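Local coordinates for sulfate adenylyltransferase (Allochromatium vinosum, PDB 4DNX), which catalyses the reaction of sulfate with ATP to give adenosine 5'-phosphosulfate and diphosphate, at residues V343-A348 against D354-L359; H208-K213 against F378-V383. All blocks are in the same frame, centred on the assembly; numbering follows the deposited sequence.

Contact 1: V343-A348 against D354-L359; sequences VMMRDA and DDFIQL
Met345 and Phe356 stand 8.3 Å apart from CA to CA, because strands 341-344 and 356-357 are the two outer members of a three-stranded antiparallel sheet and strand 333-336 runs between them. Val343 and Ile357 pair through their backbones with that middle strand, at Ala334 and Tyr335, which leaves side chains to join the outer strands to each other. Phe356, packed on Ala334, does most of this. Over one face of its ring lies the Met345 side chain, with CG 4.3 Å from the ring centroid and almost on the normal, 9° off it, a CH-pi contact. The sulfur follows over the same face, SD 4.5 Å from the Phe356 centroid, which makes the pair a Met-aromatic contact. The ring edge is met by methyl groups: Val343 CG2 approaches Phe356 CE1 at 3.8 Å, and Ala348 CB lies 4.1 Å from Phe356 CZ. Met345 carries its CG beside the backbone N (chi1 -56°), runs extended through chi2 and bends at its last torsion (chi3 -88°), ending with CE 3.3 Å from Gln358 NE2, where the two side chains cross at about a right angle. Replacing Met345 with alanine would probably leave the ring face without its CH-pi and sulfur partners and the Gln358 amide without the methyl and sulfur against which it lies. Just after the strand, the chain turns through a short 3-10 segment, with Asp347 N bonded to Met344 O and Ala348 N to Met345 O, which brings the alanine methyl round to the ring. The example shows two edge strands coupled across a middle one by apolar, sulfur-aromatic and van der Waals contacts, while the hydrogen bonds that pair each outer strand with the middle one come from the backbone.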
loop_
_atom_site.group_PDB
_atom_site.type_symbol
_atom_site.label_atom_id
_atom_site.label_comp_id
_atom_site.label_asym_id
_atom_site.label_seq_id
_atom_site.Cartn_x
_atom_site.Cartn_y
_atom_site.Cartn_z
ATOM N N VAL A 343 8.746 -9.968 31.780
ATOM C CA VAL A 343 7.853 -11.125 31.879
ATOM C C VAL A 343 6.425 -10.645 32.184
ATOM O O VAL A 343 6.222 -9.505 32.648
ATOM C CB VAL A 343 8.304 -12.128 32.968
ATOM C CG1 VAL A 343 9.646 -12.765 32.596
ATOM C CG2 VAL A 343 8.406 -11.468 34.370
ATOM N N MET A 344 5.450 -11.515 31.932
ATOM C CA MET A 344 4.122 -11.342 32.522
ATOM C C MET A 344 4.201 -11.764 33.993
ATOM O O MET A 344 4.564 -12.894 34.335
ATOM C CB MET A 344 3.069 -12.159 31.766
ATOM C CG MET A 344 2.453 -11.370 30.634
ATOM S SD MET A 344 1.355 -12.380 29.620
ATOM C CE MET A 344 2.453 -13.618 28.926
ATOM N N MET A 345 3.847 -10.842 34.875
ATOM C CA MET A 345 3.966 -11.075 36.313
ATOM C C MET A 345 3.241 -12.351 36.771
ATOM O O MET A 345 3.760 -13.122 37.587
ATOM C CB MET A 345 3.474 -9.845 37.066
ATOM C CG MET A 345 4.207 -8.554 36.674
ATOM S SD MET A 345 3.902 -7.218 37.849
ATOM C CE MET A 345 2.428 -6.524 37.138
ATOM N N ARG A 346 2.069 -12.590 36.180
ATOM C CA ARG A 346 1.231 -13.759 36.489
ATOM C C ARG A 346 1.952 -15.092 36.235
ATOM O O ARG A 346 1.648 -16.096 36.874
ATOM C CB ARG A 346 -0.114 -13.679 35.723
ATOM C CG ARG A 346 -0.006 -13.790 34.212
ATOM C CD ARG A 346 -0.991 -14.808 33.606
ATOM N NE ARG A 346 -0.534 -15.265 32.285
ATOM C CZ ARG A 346 -1.185 -15.076 31.132
ATOM N NH1 ARG A 346 -2.356 -14.446 31.104
ATOM N NH2 ARG A 346 -0.664 -15.532 29.995
ATOM N N ASP A 347 2.942 -15.076 35.350
ATOM C CA ASP A 347 3.660 -16.275 34.927
ATOM C C ASP A 347 4.980 -16.461 35.665
ATOM O O ASP A 347 5.717 -17.406 35.393
ATOM C CB ASP A 347 3.882 -16.256 33.415
ATOM C CG ASP A 347 2.583 -16.478 32.638
ATOM O OD1 ASP A 347 1.624 -17.001 33.249
ATOM O OD2 ASP A 347 2.506 -16.114 31.438
ATOM N N ALA A 348 5.267 -15.564 36.602
ATOM C CA ALA A 348 6.415 -15.722 37.486
ATOM C C ALA A 348 5.935 -15.773 38.955
ATOM O O ALA A 348 6.169 -14.834 39.728
ATOM C CB ALA A 348 7.423 -14.590 37.259
ATOM N N ASP A 354 9.167 -7.337 45.207
ATOM C CA ASP A 354 10.496 -6.719 45.138
ATOM C C ASP A 354 11.400 -7.286 44.025
ATOM O O ASP A 354 12.441 -6.701 43.719
ATOM C CB ASP A 354 11.224 -6.794 46.494
ATOM C CG ASP A 354 10.432 -7.551 47.560
ATOM O OD1 ASP A 354 9.324 -7.090 47.928
ATOM O OD2 ASP A 354 10.920 -8.605 48.035
ATOM N N ASP A 355 11.020 -8.414 43.431
ATOM C CA ASP A 355 11.818 -8.983 42.346
ATOM C C ASP A 355 11.515 -8.302 41.020
ATOM O O ASP A 355 12.176 -8.580 40.014
ATOM C CB ASP A 355 11.627 -10.495 42.212
ATOM C CG ASP A 355 12.139 -11.278 43.430
ATOM O OD1 ASP A 355 13.031 -10.806 44.184
ATOM O OD2 ASP A 355 11.628 -12.402 43.623
ATOM N N PHE A 356 10.504 -7.430 41.003
ATOM C CA PHE A 356 10.109 -6.738 39.763
ATOM C C PHE A 356 10.488 -5.272 39.764
ATOM O O PHE A 356 10.513 -4.635 40.793
ATOM C CB PHE A 356 8.588 -6.830 39.498
ATOM C CG PHE A 356 8.085 -8.227 39.283
ATOM C CD1 PHE A 356 8.432 -8.948 38.137
ATOM C CD2 PHE A 356 7.256 -8.826 40.233
ATOM C CE1 PHE A 356 7.972 -10.252 37.945
ATOM C CE2 PHE A 356 6.785 -10.132 40.055
ATOM C CZ PHE A 356 7.146 -10.845 38.901
ATOM N N ILE A 357 10.763 -4.731 38.583
ATOM C CA ILE A 357 10.850 -3.287 38.438
ATOM C C ILE A 357 9.756 -2.942 37.437
ATOM O O ILE A 357 9.572 -3.620 36.411
ATOM C CB ILE A 357 12.223 -2.812 37.902
ATOM C CG1 ILE A 357 13.377 -3.310 38.775
ATOM C CG2 ILE A 357 12.276 -1.293 37.836
ATOM C CD1 ILE A 357 14.713 -3.222 38.038
ATOM N N GLN A 358 9.018 -1.889 37.765
ATOM C CA GLN A 358 7.905 -1.474 36.949
ATOM C C GLN A 358 8.047 -0.017 36.548
ATOM O O GLN A 358 8.523 0.810 37.335
ATOM C CB GLN A 358 6.607 -1.666 37.720
ATOM C CG GLN A 358 5.687 -2.729 37.112
ATOM C CD GLN A 358 4.862 -3.407 38.184
ATOM O OE1 GLN A 358 5.377 -3.793 39.228
ATOM N NE2 GLN A 358 3.572 -3.539 37.935
ATOM N N LEU A 359 7.637 0.279 35.321
ATOM C CA LEU A 359 7.657 1.654 34.816
ATOM C C LEU A 359 6.558 1.783 33.783
ATOM O O LEU A 359 6.558 1.105 32.770
ATOM C CB LEU A 359 9.010 2.012 34.186
ATOM C CG LEU A 359 9.313 3.497 33.933
ATOM C CD1 LEU A 359 9.396 4.318 35.234
ATOM C CD2 LEU A 359 10.627 3.607 33.122
#

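Contact 2: H208-K213 against F378-V383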
loop_
_atom_site.group_PDB
_atom_site.type_symbol
_atom_site.label_atom_id
_atom_site.label_comp_id
_atom_site.label_asym_id
_atom_site.label_seq_id
_atom_site.Cartn_x
_atom_site.Cartn_y
_atom_site.Cartn_z
ATOM N N HIS A 208 5.832 -3.928 25.312
ATOM C CA HIS A 208 4.956 -4.379 24.214
ATOM C C HIS A 208 5.728 -5.218 23.248
ATOM O O HIS A 208 5.193 -6.194 22.716
ATOM C CB HIS A 208 4.288 -3.188 23.522
ATOM C CG HIS A 208 3.142 -2.636 24.316
ATOM N ND1 HIS A 208 2.662 -1.357 24.154
ATOM C CD2 HIS A 208 2.392 -3.200 25.297
ATOM C CE1 HIS A 208 1.674 -1.147 25.011
ATOM N NE2 HIS A 208 1.488 -2.251 25.714
ATOM N N GLU A 209 7.009 -4.880 23.070
ATOM C CA GLU A 209 7.898 -5.653 22.198
ATOM C C GLU A 209 8.018 -7.082 22.738
ATOM O O GLU A 209 7.874 -8.081 21.990
ATOM C CB GLU A 209 9.278 -4.984 22.184
ATOM C CG GLU A 209 10.364 -5.803 21.526
ATOM C CD GLU A 209 11.776 -5.273 21.787
ATOM O OE1 GLU A 209 11.995 -4.035 22.041
ATOM O OE2 GLU A 209 12.689 -6.120 21.745
ATOM N N GLU A 210 8.277 -7.171 24.038
ATOM C CA GLU A 210 8.449 -8.466 24.682
ATOM C C GLU A 210 7.135 -9.246 24.765
ATOM O O GLU A 210 7.145 -10.465 24.725
ATOM C CB GLU A 210 9.097 -8.289 26.068
ATOM C CG GLU A 210 10.530 -7.680 26.006
ATOM C CD GLU A 210 11.539 -8.549 25.260
ATOM O OE1 GLU A 210 12.535 -7.964 24.766
ATOM O OE2 GLU A 210 11.351 -9.796 25.179
ATOM N N LEU A 211 5.994 -8.552 24.859
ATOM C CA LEU A 211 4.716 -9.230 24.848
ATOM C C LEU A 211 4.502 -9.937 23.522
ATOM O O LEU A 211 4.069 -11.091 23.519
ATOM C CB LEU A 211 3.583 -8.236 25.034
ATOM C CG LEU A 211 2.202 -8.849 25.175
ATOM C CD1 LEU A 211 2.176 -9.772 26.401
ATOM C CD2 LEU A 211 1.238 -7.697 25.335
ATOM N N CYS A 212 4.840 -9.257 22.420
ATOM C CA CYS A 212 4.762 -9.890 21.077
ATOM C C CYS A 212 5.667 -11.117 21.018
ATOM O O CYS A 212 5.242 -12.177 20.531
ATOM C CB CYS A 212 5.140 -8.903 19.976
ATOM S SG CYS A 212 3.853 -7.674 19.702
ATOM N N LYS A 213 6.883 -10.994 21.551
ATOM C CA LYS A 213 7.849 -12.123 21.537
ATOM C C LYS A 213 7.400 -13.295 22.391
ATOM O O LYS A 213 7.544 -14.465 21.956
ATOM C CB LYS A 213 9.248 -11.622 21.953
ATOM C CG LYS A 213 9.840 -10.731 20.873
ATOM C CD LYS A 213 11.182 -10.124 21.313
ATOM C CE LYS A 213 11.873 -9.414 20.191
ATOM N NZ LYS A 213 13.109 -8.771 20.817
ATOM N N PHE A 378 13.346 -0.819 29.865
ATOM C CA PHE A 378 12.011 -0.372 29.455
ATOM C C PHE A 378 11.935 0.277 28.074
ATOM O O PHE A 378 10.843 0.327 27.474
ATOM C CB PHE A 378 11.436 0.571 30.504
ATOM C CG PHE A 378 11.353 -0.061 31.876
ATOM C CD1 PHE A 378 10.337 -0.986 32.170
ATOM C CD2 PHE A 378 12.299 0.224 32.827
ATOM C CE1 PHE A 378 10.264 -1.575 33.438
ATOM C CE2 PHE A 378 12.239 -0.362 34.100
ATOM C CZ PHE A 378 11.216 -1.263 34.392
ATOM N N SER A 379 13.068 0.778 27.580
ATOM C CA SER A 379 13.088 1.416 26.244
ATOM C C SER A 379 14.402 1.123 25.513
ATOM O O SER A 379 15.495 1.158 26.112
ATOM C CB SER A 379 12.861 2.935 26.381
ATOM O OG SER A 379 12.625 3.521 25.106
ATOM N N ARG A 380 14.310 0.820 24.216
ATOM C CA ARG A 380 15.543 0.629 23.419
ATOM C C ARG A 380 16.164 1.986 23.129
ATOM O O ARG A 380 15.417 2.930 22.776
ATOM C CB ARG A 380 15.190 -0.063 22.103
ATOM C CG ARG A 380 14.448 -1.396 22.288
ATOM C CD ARG A 380 15.291 -2.378 23.144
ATOM N NE ARG A 380 14.751 -3.742 23.063
ATOM C CZ ARG A 380 15.408 -4.814 23.513
ATOM N NH1 ARG A 380 16.601 -4.668 24.088
ATOM N NH2 ARG A 380 14.877 -6.034 23.414
ATOM N N PRO A 381 17.489 2.106 23.226
ATOM C CA PRO A 381 18.108 3.435 22.998
ATOM C C PRO A 381 17.727 4.079 21.652
ATOM O O PRO A 381 17.542 5.300 21.594
ATOM C CB PRO A 381 19.620 3.153 23.053
ATOM C CG PRO A 381 19.730 1.883 23.836
ATOM C CD PRO A 381 18.526 1.088 23.552
ATOM N N GLU A 382 17.625 3.286 20.580
ATOM C CA GLU A 382 17.386 3.884 19.252
ATOM C C GLU A 382 15.943 4.357 19.111
ATOM O O GLU A 382 15.674 5.341 18.400
ATOM C CB GLU A 382 17.660 2.862 18.138
ATOM C CG GLU A 382 19.092 2.371 18.179
ATOM C CD GLU A 382 19.318 1.135 19.064
ATOM O OE1 GLU A 382 20.427 0.578 18.919
ATOM O OE2 GLU A 382 18.451 0.755 19.905
ATOM N N VAL A 383 15.046 3.662 19.797
ATOM C CA VAL A 383 13.618 4.065 19.835
ATOM C C VAL A 383 13.510 5.352 20.714
ATOM O O VAL A 383 12.866 6.361 20.332
ATOM C CB VAL A 383 12.730 2.913 20.356
ATOM C CG1 VAL A 383 11.263 3.366 20.500
ATOM C CG2 VAL A 383 12.806 1.633 19.390
#
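A salt-bridge network ties helix 206-219 of the Rossmann-like ATP-sulfurylase region to the start of the C-terminal helix 381-393, where Arg380 occupies the N-cap position. Such a network illustrates how segments far apart in sequence can be fastened by a few charges. Glu209 is its hub. The glutamate's CG lies opposite the backbone N and the chain runs on extended, carrying the carboxylate to the edge of the Arg380 guanidinium, which grips it side-on with two nitrogens. Arg380 NE gives a nearly straight bond to Glu209 OE1, 3.0 Å long at 173°, using the syn lone pair of that oxygen. The second bond, from Arg380 NH2 to Glu209 OE2, is 2.8 Å, and the two flat groups are 26° apart, nearly coplanar. One turn further along the helix, Lys213 NZ donates to the same Glu209 OE2 at 2.8 Å, on its anti lone pair, while Arg380 NH2 meets it on the syn side, tilted out of the carboxylate plane. Held by both, this oxygen probably balances the two positive charges gathered round it. Lys213 also bonds to the backbone oxygen of Tyr254 and forms a cation-pi contact with Phe255, placing the network beside the end of helix 240-254. Glu210 adds a second anion: its chain bends at chi2 and sets OE1 3.3 Å from Arg380 NH2, in a salt bridge with the carboxylate and guanidinium planes 59° apart.

Contact 1 is nested along the chain within the long loop that contact 2 closes, and their centres lie 15 Å apart on the same side of the chain's centre. They touch directly through Phe378, whose ring packs against the segment 354-359: its CZ lies 3.5 Å from Ile357 O and its CE1 3.7 Å from Leu359 N. A second, looser meeting joins Met344 SD to Leu211 CD1 at 4.2 Å, linking the first segments of the two contacts. Apolar packing between edge strands and a salt-bridge network between helix 206-219 and the start of helix 381-393 thus adjoin in the ATP-sulfurylase region, in a structure of the enzyme's open state.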